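Local atomic coordinates of electron transfer flavoprotein, beta subunit (Thermotoga maritima, PDB entry 7KOE), a protein that binds flavin-adenine dinucleotide and probably transfers electrons, as the beta subunit of an electron transfer flavoprotein. Residues 68-73 with 114-119; 91-96 with 219-224. One frame throughout, in Å; residues are numbered along the deposited sequence.

How the interactions relate
Read from the N terminus, the four segments come in the order 68-73, 91-96, 114-119 and 219-224, so the two contacts cross: interaction 1 closes a loop of 40 residues, and interaction 2 starts inside that loop and closes a longer one of 122. Strands 66-72 and 91-95 are parallel neighbours in one sheet, with V69 O 2.7 Å from V93 N in a probable hydrogen bond. Interaction 1 packs helix 105-119 on this sheet, while interaction 2 adds the short strand 219-220 beyond 91-95. The two meet again where K118 of the helix makes a cation-pi contact with W221, whose side chain also touches I119.

Interaction 1. Residues 68-73 with 114-119; sequences YVITMG and WGIKKI. With FAD (flavin-adenine dinucleotide), chain I.
Strand 68-72 and helix 114-119 show how two strand residues and one glycine can seat a helix on a sheet. The short axes run roughly antiparallel (149°), 9.7 Å apart, in a buried, apolar contact. I70 reaches across fully extended: CG1 is anti to the backbone N (chi1 -176°) and CD1 continues the zigzag (chi2 175°), so that I70 CD1 arrives tip-first, 3.7 Å from G115 C. Because G115 has no side chain, this methyl can settle on its main chain; I70 CD1 also meets I116 CG1 at 4.1 Å and I119 CD1 at 4.0 Å. One helical turn after G115, I119 slides past the Y68 ring, whose CG is anti to the carbonyl carbon: I119 CG2, anti to its backbone N, lies obliquely to the ring, 3.6 Å from Y68 CD2, while I119 CG1, anti to the carbonyl carbon, carries CD1 to I70. The Y68 hydroxyl hydrogen-bonds R122, while V69 turns to the other face and packs on helix 78-85. Further along, the strand backbone reads the adenine of FAD: M72 N donates to FAD N1A at 3.0 Å, and FAD N6A donates to M72 O at 2.6 Å. Helices on both faces of the parallel part of the sheet, with a nucleotide at the carboxyl-terminal end of a strand, are typical of Rossmann-like alpha/beta folds, consistent with this domain's HUP clan.

Interaction 2. Residues 91-96 with 219-224; sequences EAVHLS and IVWTHK
A short parallel strand forms one edge of the nucleotide-binding sheet: residues 219-220 run alongside strand 91-95, in register at V93 with I219 and H94 with V220. I219 N donates to A92 O (3.0 Å), and I219 O in turn accepts from H94 N (2.6 Å), both donors lying above the carbonyl planes. W221 N then meets H94 O at 2.7 Å, nearly along the C=O axis, before a weak bond from S96 N to W221 O. On the face shared by V93 and I219, the side chain of W221 crosses those of V93 and L95 obliquely: V93 CG1 comes 3.6 Å from W221 CE3 and V93 CG2 sits over one ring face, while L95 CD2 lies at the edge, near the ring plane. Helix 105-119 of the alpha/beta fold packs on this side. An alanine in place of W221 would remove the indole and probably weaken packing among V93, L95 and that helix, with the cation-pi partner of K118 gone too. On the face of H94 and V220, S96 CB stands over the centre of the H94 ring and touches V220 CG1 at 3.7 Å. T222, N-cap of the following helix, hydrogen-bonds D225 through OG1.

Interaction 1. Residues 68-73 with 114-119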
loop_
_atom_site.group_PDB
_atom_site.type_symbol
_atom_site.label_atom_id
_atom_site.label_comp_id
_atom_site.label_asym_id
_atom_site.label_seq_id
_atom_site.Cartn_x
_atom_site.Cartn_y
_atom_site.Cartn_z
ATOM N N TYR A 68 42.527 -22.878 22.433
ATOM C CA TYR A 68 41.102 -22.620 22.536
ATOM C C TYR A 68 40.763 -21.459 21.619
ATOM O O TYR A 68 41.639 -20.671 21.261
ATOM C CB TYR A 68 40.694 -22.275 23.966
ATOM C CG TYR A 68 40.389 -23.461 24.842
ATOM C CD1 TYR A 68 41.269 -24.529 24.932
ATOM C CD2 TYR A 68 39.224 -23.506 25.591
ATOM C CE1 TYR A 68 40.993 -25.612 25.735
ATOM C CE2 TYR A 68 38.940 -24.582 26.402
ATOM C CZ TYR A 68 39.829 -25.633 26.469
ATOM O OH TYR A 68 39.551 -26.712 27.272
ATOM N N VAL A 69 39.500 -21.353 21.232
ATOM C CA VAL A 69 39.012 -20.227 20.447
ATOM C C VAL A 69 37.719 -19.740 21.084
ATOM O O VAL A 69 36.865 -20.545 21.463
ATOM C CB VAL A 69 38.859 -20.597 18.953
ATOM C CG1 VAL A 69 38.061 -21.847 18.754
ATOM C CG2 VAL A 69 38.224 -19.481 18.169
ATOM N N ILE A 70 37.605 -18.429 21.270
ATOM C CA ILE A 70 36.513 -17.847 22.035
ATOM C C ILE A 70 35.853 -16.753 21.206
ATOM O O ILE A 70 36.523 -16.027 20.464
ATOM C CB ILE A 70 37.014 -17.331 23.406
ATOM C CG1 ILE A 70 35.871 -16.812 24.276
ATOM C CG2 ILE A 70 38.100 -16.287 23.257
ATOM C CD1 ILE A 70 36.307 -16.420 25.650
ATOM N N THR A 71 34.527 -16.678 21.281
ATOM C CA THR A 71 33.766 -15.653 20.586
ATOM C C THR A 71 32.648 -15.167 21.487
ATOM O O THR A 71 31.878 -15.973 22.014
ATOM C CB THR A 71 33.179 -16.176 19.273
ATOM O OG1 THR A 71 34.222 -16.745 18.480
ATOM C CG2 THR A 71 32.530 -15.053 18.486
ATOM N N MET A 72 32.573 -13.859 21.669
ATOM C CA MET A 72 31.438 -13.205 22.303
ATOM C C MET A 72 30.591 -12.636 21.175
ATOM O O MET A 72 30.942 -11.617 20.578
ATOM C CB MET A 72 31.900 -12.120 23.267
ATOM C CG MET A 72 30.776 -11.359 23.929
ATOM S SD MET A 72 31.147 -9.613 24.140
ATOM C CE MET A 72 30.528 -8.943 22.604
ATOM N N GLY A 73 29.489 -13.305 20.862
ATOM C CA GLY A 73 28.662 -12.880 19.762
ATOM C C GLY A 73 27.241 -13.392 19.830
ATOM O O GLY A 73 26.788 -13.911 20.853
ATOM N N TRP A 114 36.743 -12.070 31.302
ATOM C CA TRP A 114 36.119 -13.082 32.138
ATOM C C TRP A 114 35.781 -14.345 31.367
ATOM O O TRP A 114 35.530 -15.384 31.986
ATOM C CB TRP A 114 34.867 -12.518 32.806
ATOM C CG TRP A 114 35.201 -11.671 33.982
ATOM C CD1 TRP A 114 35.044 -10.326 34.089
ATOM C CD2 TRP A 114 35.781 -12.109 35.218
ATOM N NE1 TRP A 114 35.477 -9.895 35.316
ATOM C CE2 TRP A 114 35.935 -10.972 36.028
ATOM C CE3 TRP A 114 36.177 -13.353 35.719
ATOM C CZ2 TRP A 114 36.467 -11.038 37.310
ATOM C CZ3 TRP A 114 36.707 -13.416 36.988
ATOM C CH2 TRP A 114 36.847 -12.267 37.772
ATOM N N GLY A 115 35.775 -14.282 30.035
ATOM C CA GLY A 115 35.650 -15.499 29.255
ATOM C C GLY A 115 36.934 -16.303 29.246
ATOM O O GLY A 115 36.911 -17.526 29.393
ATOM N N ILE A 116 38.072 -15.626 29.084
ATOM C CA ILE A 116 39.359 -16.311 29.100
ATOM C C ILE A 116 39.735 -16.699 30.528
ATOM O O ILE A 116 40.425 -17.704 30.745
ATOM C CB ILE A 116 40.417 -15.423 28.413
ATOM C CG1 ILE A 116 40.043 -15.193 26.956
ATOM C CG2 ILE A 116 41.786 -16.053 28.398
ATOM C CD1 ILE A 116 40.801 -14.073 26.314
ATOM N N LYS A 117 39.243 -15.958 31.525
ATOM C CA LYS A 117 39.512 -16.315 32.916
ATOM C C LYS A 117 38.826 -17.615 33.315
ATOM O O LYS A 117 39.324 -18.327 34.191
ATOM C CB LYS A 117 39.077 -15.191 33.852
ATOM C CG LYS A 117 40.178 -14.199 34.178
ATOM C CD LYS A 117 41.319 -14.869 34.913
ATOM C CE LYS A 117 42.471 -13.907 35.133
ATOM N NZ LYS A 117 43.583 -14.548 35.884
ATOM N N LYS A 118 37.694 -17.945 32.688
ATOM C CA LYS A 118 37.087 -19.249 32.923
ATOM C C LYS A 118 37.798 -20.348 32.144
ATOM O O LYS A 118 37.827 -21.500 32.592
ATOM C CB LYS A 118 35.599 -19.214 32.571
ATOM C CG LYS A 118 34.823 -20.392 33.128
ATOM C CD LYS A 118 33.337 -20.138 33.196
ATOM C CE LYS A 118 32.637 -21.342 33.804
ATOM N NZ LYS A 118 31.177 -21.132 33.966
ATOM N N ILE A 119 38.376 -20.012 30.987
ATOM C CA ILE A 119 39.247 -20.941 30.275
ATOM C C ILE A 119 40.492 -21.228 31.103
ATOM O O ILE A 119 40.982 -22.364 31.130
ATOM C CB ILE A 119 39.590 -20.370 28.885
ATOM C CG1 ILE A 119 38.323 -20.196 28.051
ATOM C CG2 ILE A 119 40.551 -21.261 28.135
ATOM C CD1 ILE A 119 38.568 -19.572 26.696
HETATM P PA FAD I . 38.213 -5.211 16.829
HETATM O O1A FAD I . 38.942 -4.332 15.873
HETATM O O2A FAD I . 38.304 -4.915 18.286
HETATM O O5B FAD I . 38.636 -6.732 16.581
HETATM C C5B FAD I . 39.994 -7.110 16.898
HETATM C C4B FAD I . 40.036 -8.578 17.239
HETATM O O4B FAD I . 39.459 -8.781 18.553
HETATM C C3B FAD I . 39.228 -9.513 16.337
HETATM O O3B FAD I . 39.950 -9.872 15.167
HETATM C C2B FAD I . 39.048 -10.712 17.268
HETATM O O2B FAD I . 40.203 -11.518 17.343
HETATM C C1B FAD I . 38.773 -10.012 18.594
HETATM N N9A FAD I . 37.362 -9.741 18.795
HETATM C C8A FAD I . 36.642 -8.673 18.340
HETATM N N7A FAD I . 35.378 -8.732 18.685
HETATM C C5A FAD I . 35.266 -9.915 19.403
HETATM C C6A FAD I . 34.180 -10.549 20.034
HETATM N N6A FAD I . 32.944 -10.063 20.044
HETATM N N1A FAD I . 34.425 -11.726 20.655
HETATM C C2A FAD I . 35.671 -12.213 20.638
HETATM N N3A FAD I . 36.765 -11.705 20.081
HETATM C C4A FAD I . 36.487 -10.543 19.472
HETATM N N1 FAD I . 32.919 -0.152 19.613
HETATM C C2 FAD I . 33.834 0.689 20.139
HETATM O O2 FAD I . 34.427 0.404 21.177
HETATM N N3 FAD I . 34.142 1.871 19.556
HETATM C C4 FAD I . 33.541 2.285 18.395
HETATM O O4 FAD I . 33.850 3.358 17.902
HETATM C C4X FAD I . 32.581 1.443 17.816
HETATM N N5 FAD I . 31.999 1.827 16.711
HETATM C C5X FAD I . 31.063 0.986 16.169
HETATM C C6 FAD I . 30.422 1.382 14.983
HETATM C C7 FAD I . 29.472 0.592 14.385
HETATM C C7M FAD I . 28.803 1.048 13.114
HETATM C C8 FAD I . 29.132 -0.649 14.971
HETATM C C8M FAD I . 28.095 -1.534 14.331
HETATM C C9 FAD I . 29.756 -1.050 16.132
HETATM C C9A FAD I . 30.726 -0.249 16.754
HETATM N N10 FAD I . 31.372 -0.622 17.927
HETATM C C10 FAD I . 32.316 0.206 18.500
HETATM C "C1'" FAD I . 31.045 -1.908 18.566
HETATM C "C2'" FAD I . 32.253 -2.818 18.674
HETATM O "O2'" FAD I . 32.536 -3.394 17.409
HETATM C "C3'" FAD I . 32.013 -3.943 19.682
HETATM O "O3'" FAD I . 32.162 -3.422 20.995
HETATM C "C4'" FAD I . 32.946 -5.140 19.492
HETATM O "O4'" FAD I . 33.038 -5.892 20.704
HETATM C "C5'" FAD I . 34.334 -4.728 19.062
HETATM O "O5'" FAD I . 34.547 -5.114 17.680
HETATM P P FAD I . 35.487 -4.207 16.757
HETATM O O1P FAD I . 34.750 -3.839 15.515
HETATM O O2P FAD I . 36.028 -3.111 17.609
HETATM O O3P FAD I . 36.669 -5.225 16.414
#

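Interaction 2. Residues 91-96 with 219-224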
loop_
_atom_site.group_PDB
_atom_site.type_symbol
_atom_site.label_atom_id
_atom_site.label_comp_id
_atom_site.label_asym_id
_atom_site.label_seq_id
_atom_site.Cartn_x
_atom_site.Cartn_y
_atom_site.Cartn_z
ATOM N N GLU A 91 39.463 -26.706 21.374
ATOM C CA GLU A 91 38.143 -26.397 21.892
ATOM C C GLU A 91 37.681 -25.038 21.398
ATOM O O GLU A 91 38.482 -24.160 21.083
ATOM C CB GLU A 91 38.115 -26.420 23.422
ATOM C CG GLU A 91 38.350 -27.786 24.033
ATOM C CD GLU A 91 37.206 -28.740 23.783
ATOM O OE1 GLU A 91 36.039 -28.308 23.879
ATOM O OE2 GLU A 91 37.473 -29.924 23.491
ATOM N N ALA A 92 36.366 -24.884 21.337
ATOM C CA ALA A 92 35.731 -23.612 21.046
ATOM C C ALA A 92 34.838 -23.231 22.212
ATOM O O ALA A 92 34.258 -24.093 22.874
ATOM C CB ALA A 92 34.913 -23.663 19.760
ATOM N N VAL A 93 34.739 -21.934 22.466
ATOM C CA VAL A 93 34.006 -21.412 23.610
ATOM C C VAL A 93 33.124 -20.278 23.121
ATOM O O VAL A 93 33.607 -19.345 22.472
ATOM C CB VAL A 93 34.962 -20.935 24.721
ATOM C CG1 VAL A 93 34.275 -19.973 25.652
ATOM C CG2 VAL A 93 35.499 -22.116 25.498
ATOM N N HIS A 94 31.835 -20.362 23.410
ATOM C CA HIS A 94 30.886 -19.343 23.005
ATOM C C HIS A 94 30.420 -18.566 24.224
ATOM O O HIS A 94 30.016 -19.158 25.226
ATOM C CB HIS A 94 29.694 -19.966 22.288
ATOM C CG HIS A 94 28.953 -19.007 21.418
ATOM N ND1 HIS A 94 27.779 -19.338 20.780
ATOM C CD2 HIS A 94 29.214 -17.723 21.086
ATOM C CE1 HIS A 94 27.350 -18.299 20.089
ATOM N NE2 HIS A 94 28.202 -17.305 20.258
ATOM N N LEU A 95 30.489 -17.246 24.141
ATOM C CA LEU A 95 29.913 -16.362 25.145
ATOM C C LEU A 95 28.624 -15.831 24.535
ATOM O O LEU A 95 28.587 -14.736 23.977
ATOM C CB LEU A 95 30.870 -15.242 25.517
ATOM C CG LEU A 95 32.321 -15.642 25.770
ATOM C CD1 LEU A 95 33.156 -14.405 25.970
ATOM C CD2 LEU A 95 32.425 -16.557 26.970
ATOM N N SER A 96 27.560 -16.619 24.642
ATOM C CA SER A 96 26.298 -16.314 23.986
ATOM C C SER A 96 25.269 -15.926 25.032
ATOM O O SER A 96 24.842 -16.768 25.830
ATOM C CB SER A 96 25.794 -17.501 23.165
ATOM O OG SER A 96 24.556 -17.186 22.549
ATOM N N ILE A 219 31.395 -24.745 23.603
ATOM C CA ILE A 219 30.973 -24.613 24.993
ATOM C C ILE A 219 30.326 -23.243 25.165
ATOM O O ILE A 219 31.006 -22.217 25.092
ATOM C CB ILE A 219 32.153 -24.789 25.950
ATOM C CG1 ILE A 219 32.954 -26.030 25.571
ATOM C CG2 ILE A 219 31.665 -24.906 27.370
ATOM C CD1 ILE A 219 34.318 -26.075 26.196
ATOM N N VAL A 220 29.021 -23.218 25.392
ATOM C CA VAL A 220 28.289 -21.965 25.525
ATOM C C VAL A 220 28.290 -21.538 26.983
ATOM O O VAL A 220 27.930 -22.321 27.870
ATOM C CB VAL A 220 26.856 -22.104 24.993
ATOM C CG1 VAL A 220 26.195 -20.747 24.918
ATOM C CG2 VAL A 220 26.870 -22.756 23.633
ATOM N N TRP A 221 28.689 -20.294 27.233
ATOM C CA TRP A 221 28.715 -19.718 28.571
ATOM C C TRP A 221 27.898 -18.437 28.567
ATOM O O TRP A 221 28.167 -17.528 27.774
ATOM C CB TRP A 221 30.147 -19.436 29.021
ATOM C CG TRP A 221 30.907 -20.656 29.387
ATOM C CD1 TRP A 221 30.396 -21.853 29.773
ATOM C CD2 TRP A 221 32.327 -20.803 29.403
ATOM N NE1 TRP A 221 31.408 -22.741 30.028
ATOM C CE2 TRP A 221 32.606 -22.117 29.807
ATOM C CE3 TRP A 221 33.390 -19.947 29.116
ATOM C CZ2 TRP A 221 33.905 -22.599 29.928
ATOM C CZ3 TRP A 221 34.674 -20.425 29.235
ATOM C CH2 TRP A 221 34.922 -21.738 29.637
ATOM N N THR A 222 26.899 -18.369 29.440
ATOM C CA THR A 222 26.088 -17.174 29.591
ATOM C C THR A 222 26.747 -16.229 30.592
ATOM O O THR A 222 27.877 -16.444 31.036
ATOM C CB THR A 222 24.671 -17.545 30.024
ATOM O OG1 THR A 222 24.735 -18.456 31.128
ATOM C CG2 THR A 222 23.918 -18.198 28.882
ATOM N N HIS A 223 26.037 -15.163 30.958
ATOM C CA HIS A 223 26.581 -14.221 31.925
ATOM C C HIS A 223 26.533 -14.755 33.350
ATOM O O HIS A 223 27.270 -14.258 34.208
ATOM C CB HIS A 223 25.843 -12.883 31.835
ATOM C CG HIS A 223 24.533 -12.861 32.556
ATOM N ND1 HIS A 223 23.379 -13.388 32.019
ATOM C CD2 HIS A 223 24.191 -12.362 33.766
ATOM C CE1 HIS A 223 22.384 -13.221 32.871
ATOM N NE2 HIS A 223 22.850 -12.601 33.939
ATOM N N LYS A 224 25.689 -15.749 33.622
ATOM C CA LYS A 224 25.726 -16.428 34.909
ATOM C C LYS A 224 26.901 -17.394 34.994
ATOM O O LYS A 224 27.449 -17.610 36.081
ATOM C CB LYS A 224 24.397 -17.155 35.143
ATOM C CG LYS A 224 24.274 -17.882 36.475
ATOM C CD LYS A 224 24.287 -16.907 37.641
ATOM C CE LYS A 224 24.055 -17.622 38.960
ATOM N NZ LYS A 224 25.187 -18.527 39.294
#